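Local coordinates for protein pyrrolidone-carboxylate peptidase (Pyrococcus furiosus, PDB 1X10) that removes the N-terminal pyroglutamyl (5-oxoprolyl) group from peptides as a cysteine peptidase of family C15, working as a homotetramer, at residues M121-L124 with H125-G128; P185-S188 with Y189-L193. The protein carries 3 engineered substitutions. All coordinates share one frame; numbering follows the deposited sequence.

How the contacts relate
Both contacts are local and sit at opposite kinds of helix end, contact 1 at the C-terminal end of helix 117-126 and contact 2 at the N-terminal start of helix 189-206. Contact 1 lies at the surface and is largely polar, with a lysine-glutamate salt bridge, a close lysine-arginine pair and a Schellman motif; L124 is its buried member. Contact 2 is partly buried and pairs a serine cap with two packed methionines. Their centres are about 14 Å apart, and they touch where G128 O meets M191 CE at 3.8 Å. K123 and L124 also pack on helix 189-206, and both contacts reach the second subunit.

Contact 1 (M121-L124 with H125-G128); sequences MKKL and HERG
M121 and H125 meet one turn apart in the last turns of helix 117-126, which closes in a Schellman motif at G128. M121 CG lies 3.5 Å from H125 NE2, while M121 SD stands obliquely off the ring. M121 O lies over one face of the imidazole, offset toward its rim, and also accepts from H125 N in a helical bond of 3.0 Å (161°). On the outer side K122 carries a salt bridge to E126, its NZ 2.9 Å from E126 OE2 in a weak hydrogen bond. Bends at chi2 (-76°) and chi3 turn the lysine chain round so that its NZ reaches the carboxylate of the glutamate, whose own chain is extended beyond CG. K123 CD lies 3.4 Å from E126 OE2, the two side chains crossing at about a right angle, and K123 CE comes in plane to the edge of the R127 guanidinium. K123 NZ and R127 NH1 are like charges only 3.3 Å apart, probably eased in part by the weak, long ion pairs of R127 with E194 and E201. Farther out, H125 NE2 is hydrogen-bonded to A131 O, which is likely to limit the ring's rotation, and H125 packs on I178 of the second subunit. L124 turns inward onto I76, A131 and A195. In the closing turn, at positive phi (77°), G128 N donates to H125 O at 2.9 Å.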
ATOM      1  N   MET A 121      -6.541 -16.274 -16.867  1.00 15.12           N
ATOM      2  CA  MET A 121      -5.632 -15.162 -16.612  1.00 15.83           C
ATOM      3  C   MET A 121      -4.911 -14.754 -17.897  1.00 16.28           C
ATOM      4  O   MET A 121      -4.746 -13.567 -18.186  1.00 16.05           O
ATOM      5  CB  MET A 121      -4.603 -15.547 -15.542  1.00 16.62           C
ATOM      6  CG  MET A 121      -3.551 -14.466 -15.281  1.00 17.95           C
ATOM      7  SD  MET A 121      -2.434 -14.806 -13.876  1.00 19.53           S
ATOM      8  CE  MET A 121      -1.229 -15.902 -14.659  1.00 19.94           C
ATOM      9  N   LYS A 122      -4.490 -15.748 -18.668  1.00 16.60           N
ATOM     10  CA  LYS A 122      -3.785 -15.497 -19.914  1.00 17.17           C
ATOM     11  C   LYS A 122      -4.656 -14.742 -20.919  1.00 16.69           C
ATOM     12  O   LYS A 122      -4.204 -13.793 -21.553  1.00 16.52           O
ATOM     13  CB  LYS A 122      -3.310 -16.826 -20.507  1.00 18.05           C
ATOM     14  CG  LYS A 122      -2.397 -16.696 -21.718  1.00 20.19           C
ATOM     15  CD  LYS A 122      -3.167 -16.342 -22.973  1.00 22.54           C
ATOM     16  CE  LYS A 122      -4.065 -17.490 -23.433  1.00 23.47           C
ATOM     17  NZ  LYS A 122      -4.842 -17.142 -24.661  1.00 24.49           N
ATOM     18  N   LYS A 123      -5.909 -15.160 -21.064  1.00 16.59           N
ATOM     19  CA  LYS A 123      -6.810 -14.499 -22.001  1.00 15.94           C
ATOM     20  C   LYS A 123      -7.117 -13.069 -21.556  1.00 15.43           C
ATOM     21  O   LYS A 123      -7.180 -12.150 -22.377  1.00 14.12           O
ATOM     22  CB  LYS A 123      -8.112 -15.292 -22.138  1.00 17.38           C
ATOM     23  CG  LYS A 123      -8.971 -14.851 -23.306  1.00 19.27           C
ATOM     24  CD  LYS A 123      -8.220 -15.042 -24.618  1.00 21.78           C
ATOM     25  CE  LYS A 123      -9.051 -14.592 -25.810  1.00 23.16           C
ATOM     26  NZ  LYS A 123     -10.286 -15.406 -25.955  1.00 25.48           N
ATOM     27  N   LEU A 124      -7.314 -12.877 -20.255  1.00 14.17           N
ATOM     28  CA  LEU A 124      -7.592 -11.542 -19.740  1.00 14.23           C
ATOM     29  C   LEU A 124      -6.424 -10.623 -20.090  1.00 14.17           C
ATOM     30  O   LEU A 124      -6.627  -9.499 -20.548  1.00 14.14           O
ATOM     31  CB  LEU A 124      -7.807 -11.587 -18.218  1.00 13.46           C
ATOM     32  CG  LEU A 124      -9.105 -12.286 -17.781  1.00 13.82           C
ATOM     33  CD1 LEU A 124      -9.166 -12.372 -16.262  1.00 12.78           C
ATOM     34  CD2 LEU A 124     -10.306 -11.514 -18.325  1.00 12.89           C
ATOM     35  N   HIS A 125      -5.201 -11.112 -19.889  1.00 14.44           N
ATOM     36  CA  HIS A 125      -4.007 -10.331 -20.201  1.00 15.27           C
ATOM     37  C   HIS A 125      -3.960  -9.960 -21.686  1.00 16.25           C
ATOM     38  O   HIS A 125      -3.561  -8.854 -22.048  1.00 15.67           O
ATOM     39  CB  HIS A 125      -2.749 -11.111 -19.818  1.00 15.30           C
ATOM     40  CG  HIS A 125      -2.548 -11.243 -18.340  1.00 15.31           C
ATOM     41  ND1 HIS A 125      -1.449 -11.868 -17.792  1.00 16.34           N
ATOM     42  CD2 HIS A 125      -3.291 -10.808 -17.295  1.00 15.65           C
ATOM     43  CE1 HIS A 125      -1.520 -11.809 -16.474  1.00 16.22           C
ATOM     44  NE2 HIS A 125      -2.630 -11.170 -16.146  1.00 16.04           N
ATOM     45  N   GLU A 126      -4.368 -10.890 -22.541  1.00 17.60           N
ATOM     46  CA  GLU A 126      -4.381 -10.632 -23.976  1.00 18.68           C
ATOM     47  C   GLU A 126      -5.414  -9.564 -24.307  1.00 18.75           C
ATOM     48  O   GLU A 126      -5.297  -8.869 -25.313  1.00 18.51           O
ATOM     49  CB  GLU A 126      -4.687 -11.919 -24.738  1.00 19.40           C
ATOM     50  CG  GLU A 126      -3.563 -12.936 -24.651  1.00 21.45           C
ATOM     51  CD  GLU A 126      -3.894 -14.248 -25.329  1.00 22.66           C
ATOM     52  OE1 GLU A 126      -2.995 -15.109 -25.403  1.00 24.02           O
ATOM     53  OE2 GLU A 126      -5.047 -14.426 -25.782  1.00 23.58           O
ATOM     54  N   ARG A 127      -6.427  -9.442 -23.450  1.00 18.51           N
ATOM     55  CA  ARG A 127      -7.480  -8.450 -23.628  1.00 19.04           C
ATOM     56  C   ARG A 127      -7.086  -7.127 -22.971  1.00 18.06           C
ATOM     57  O   ARG A 127      -7.857  -6.170 -22.988  1.00 17.86           O
ATOM     58  CB  ARG A 127      -8.788  -8.943 -23.005  1.00 20.90           C
ATOM     59  CG  ARG A 127      -9.497 -10.044 -23.779  1.00 23.88           C
ATOM     60  CD  ARG A 127     -10.100  -9.505 -25.068  1.00 26.15           C
ATOM     61  NE  ARG A 127     -11.457 -10.004 -25.274  1.00 29.20           N
ATOM     62  CZ  ARG A 127     -11.765 -11.281 -25.484  1.00 30.33           C
ATOM     63  NH1 ARG A 127     -10.810 -12.200 -25.522  1.00 31.13           N
ATOM     64  NH2 ARG A 127     -13.031 -11.642 -25.652  1.00 31.67           N
ATOM     65  N   GLY A 128      -5.893  -7.086 -22.385  1.00 16.68           N
ATOM     66  CA  GLY A 128      -5.432  -5.873 -21.734  1.00 15.86           C
ATOM     67  C   GLY A 128      -6.091  -5.663 -20.382  1.00 15.39           C
ATOM     68  O   GLY A 128      -6.194  -4.537 -19.890  1.00 14.88           O
TER

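Contact 2 (P185-S188 with Y189-L193); sequences PSMS and YEMAL. Engineered in segment 185-188: S188 (natural residue Cys). Engineered in segment 189-193: A192 (natural residue Glu).
M187 and M191 cross at about a right angle, one reaching from the loop and the other from the first turn of helix 189-206. Their sulfurs come together, SD of M187 being 3.7 Å from SD of M191, and M187 CE lies 3.8 Å from that same M191 sulfur. In each methionine CG stands opposite the main-chain nitrogen (chi1 180° in M187) and the chain bends only at chi3, which brings the two thioethers across one another. P130 lies against M187, and P171 of the second subunit against M191. An alanine in place of M187 would probably leave the M191 thioether without the sulfur and methyl packed across it and open a gap beside P130. Beside this pair the engineered S188, a cysteine in the natural protein, turns OG back between its own N and carbonyl carbon. There OG accepts from M191 N at 3.0 Å (152°) and touches M191 CB at 3.3 Å. S188 O takes the regular helical bond from A192 N at 3.1 Å, plus a weak one from M191 N. A192, also engineered (natural Glu), rests its CB 3.7 Å from S188 O. Y189 has its OH hydrogen-bonded to D25 and its ring in a cation-pi contact with R21. The arrangement is a classic N-cap, placed at the position whose natural cysteine forms the interchain disulfide of the dimer.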
ATOM      1  N   PRO A 185      -7.589   1.343  -4.807  1.00 16.45           N
ATOM      2  CA  PRO A 185      -7.588   1.128  -6.256  1.00 15.36           C
ATOM      3  C   PRO A 185      -9.000   0.845  -6.751  1.00 14.17           C
ATOM      4  O   PRO A 185      -9.872   0.468  -5.972  1.00 13.98           O
ATOM      5  CB  PRO A 185      -6.687  -0.095  -6.430  1.00 15.48           C
ATOM      6  CG  PRO A 185      -5.844  -0.110  -5.194  1.00 16.50           C
ATOM      7  CD  PRO A 185      -6.824   0.286  -4.128  1.00 16.64           C
ATOM      8  N   SER A 186      -9.221   1.034  -8.046  1.00 13.69           N
ATOM      9  CA  SER A 186     -10.521   0.766  -8.644  1.00 12.63           C
ATOM     10  C   SER A 186     -10.324   0.294 -10.080  1.00 12.65           C
ATOM     11  O   SER A 186      -9.236   0.425 -10.644  1.00 12.67           O
ATOM     12  CB  SER A 186     -11.417   2.018  -8.604  1.00 12.58           C
ATOM     13  OG  SER A 186     -10.846   3.124  -9.291  1.00 11.55           O
ATOM     14  N   MET A 187     -11.378  -0.274 -10.655  1.00 11.80           N
ATOM     15  CA  MET A 187     -11.359  -0.774 -12.027  1.00 11.50           C
ATOM     16  C   MET A 187     -12.758  -0.543 -12.585  1.00 11.39           C
ATOM     17  O   MET A 187     -13.750  -0.806 -11.906  1.00 11.27           O
ATOM     18  CB  MET A 187     -11.008  -2.267 -12.051  1.00 11.47           C
ATOM     19  CG  MET A 187     -10.968  -2.879 -13.456  1.00 11.34           C
ATOM     20  SD  MET A 187     -10.332  -4.577 -13.477  1.00 12.90           S
ATOM     21  CE  MET A 187      -8.558  -4.267 -13.475  1.00 11.24           C
ATOM     22  N   SER A 188     -12.841  -0.046 -13.815  1.00 11.60           N
ATOM     23  CA  SER A 188     -14.140   0.255 -14.415  1.00 12.11           C
ATOM     24  C   SER A 188     -15.121  -0.909 -14.372  1.00 12.58           C
ATOM     25  O   SER A 188     -14.726  -2.076 -14.429  1.00 12.53           O
ATOM     26  CB  SER A 188     -13.966   0.701 -15.868  1.00 12.87           C
ATOM     27  OG  SER A 188     -13.682  -0.411 -16.700  1.00 14.32           O
ATOM     28  N   TYR A 189     -16.407  -0.588 -14.278  1.00 12.42           N
ATOM     29  CA  TYR A 189     -17.433  -1.615 -14.261  1.00 12.74           C
ATOM     30  C   TYR A 189     -17.377  -2.397 -15.574  1.00 13.00           C
ATOM     31  O   TYR A 189     -17.510  -3.625 -15.590  1.00 12.31           O
ATOM     32  CB  TYR A 189     -18.824  -0.996 -14.118  1.00 12.64           C
ATOM     33  CG  TYR A 189     -19.907  -2.035 -14.244  1.00 13.26           C
ATOM     34  CD1 TYR A 189     -20.145  -2.943 -13.213  1.00 13.15           C
ATOM     35  CD2 TYR A 189     -20.619  -2.184 -15.435  1.00 13.43           C
ATOM     36  CE1 TYR A 189     -21.056  -3.983 -13.366  1.00 13.71           C
ATOM     37  CE2 TYR A 189     -21.536  -3.224 -15.599  1.00 13.78           C
ATOM     38  CZ  TYR A 189     -21.745  -4.121 -14.564  1.00 13.86           C
ATOM     39  OH  TYR A 189     -22.611  -5.173 -14.739  1.00 13.64           O
ATOM     40  N   GLU A 190     -17.177  -1.675 -16.674  1.00 13.30           N
ATOM     41  CA  GLU A 190     -17.110  -2.293 -17.992  1.00 14.06           C
ATOM     42  C   GLU A 190     -16.019  -3.357 -18.088  1.00 13.67           C
ATOM     43  O   GLU A 190     -16.231  -4.424 -18.670  1.00 12.93           O
ATOM     44  CB  GLU A 190     -16.897  -1.225 -19.075  1.00 15.48           C
ATOM     45  CG  GLU A 190     -18.104  -0.312 -19.287  1.00 17.89           C
ATOM     46  CD  GLU A 190     -18.268   0.726 -18.186  1.00 18.91           C
ATOM     47  OE1 GLU A 190     -19.379   1.278 -18.062  1.00 21.24           O
ATOM     48  OE2 GLU A 190     -17.292   0.998 -17.459  1.00 17.99           O
ATOM     49  N   MET A 191     -14.853  -3.078 -17.513  1.00 13.51           N
ATOM     50  CA  MET A 191     -13.760  -4.039 -17.558  1.00 12.96           C
ATOM     51  C   MET A 191     -14.031  -5.242 -16.658  1.00 12.61           C
ATOM     52  O   MET A 191     -13.694  -6.370 -17.007  1.00 12.23           O
ATOM     53  CB  MET A 191     -12.436  -3.387 -17.155  1.00 13.46           C
ATOM     54  CG  MET A 191     -11.265  -4.357 -17.208  1.00 13.55           C
ATOM     55  SD  MET A 191      -9.662  -3.588 -17.029  1.00 15.03           S
ATOM     56  CE  MET A 191      -9.403  -2.975 -18.721  1.00 14.09           C
ATOM     57  N   ALA A 192     -14.636  -4.997 -15.499  1.00 12.49           N
ATOM     58  CA  ALA A 192     -14.955  -6.078 -14.571  1.00 12.19           C
ATOM     59  C   ALA A 192     -15.965  -7.021 -15.228  1.00 12.29           C
ATOM     60  O   ALA A 192     -15.835  -8.247 -15.154  1.00 11.68           O
ATOM     61  CB  ALA A 192     -15.536  -5.504 -13.272  1.00 12.84           C
ATOM     62  N   LEU A 193     -16.969  -6.440 -15.876  1.00 12.43           N
ATOM     63  CA  LEU A 193     -17.997  -7.227 -16.546  1.00 12.84           C
ATOM     64  C   LEU A 193     -17.387  -8.058 -17.668  1.00 13.03           C
ATOM     65  O   LEU A 193     -17.666  -9.253 -17.789  1.00 12.97           O
ATOM     66  CB  LEU A 193     -19.085  -6.304 -17.107  1.00 12.45           C
ATOM     67  CG  LEU A 193     -20.198  -6.942 -17.946  1.00 12.62           C
ATOM     68  CD1 LEU A 193     -20.967  -7.971 -17.115  1.00 12.35           C
ATOM     69  CD2 LEU A 193     -21.142  -5.851 -18.448  1.00 12.60           C
TER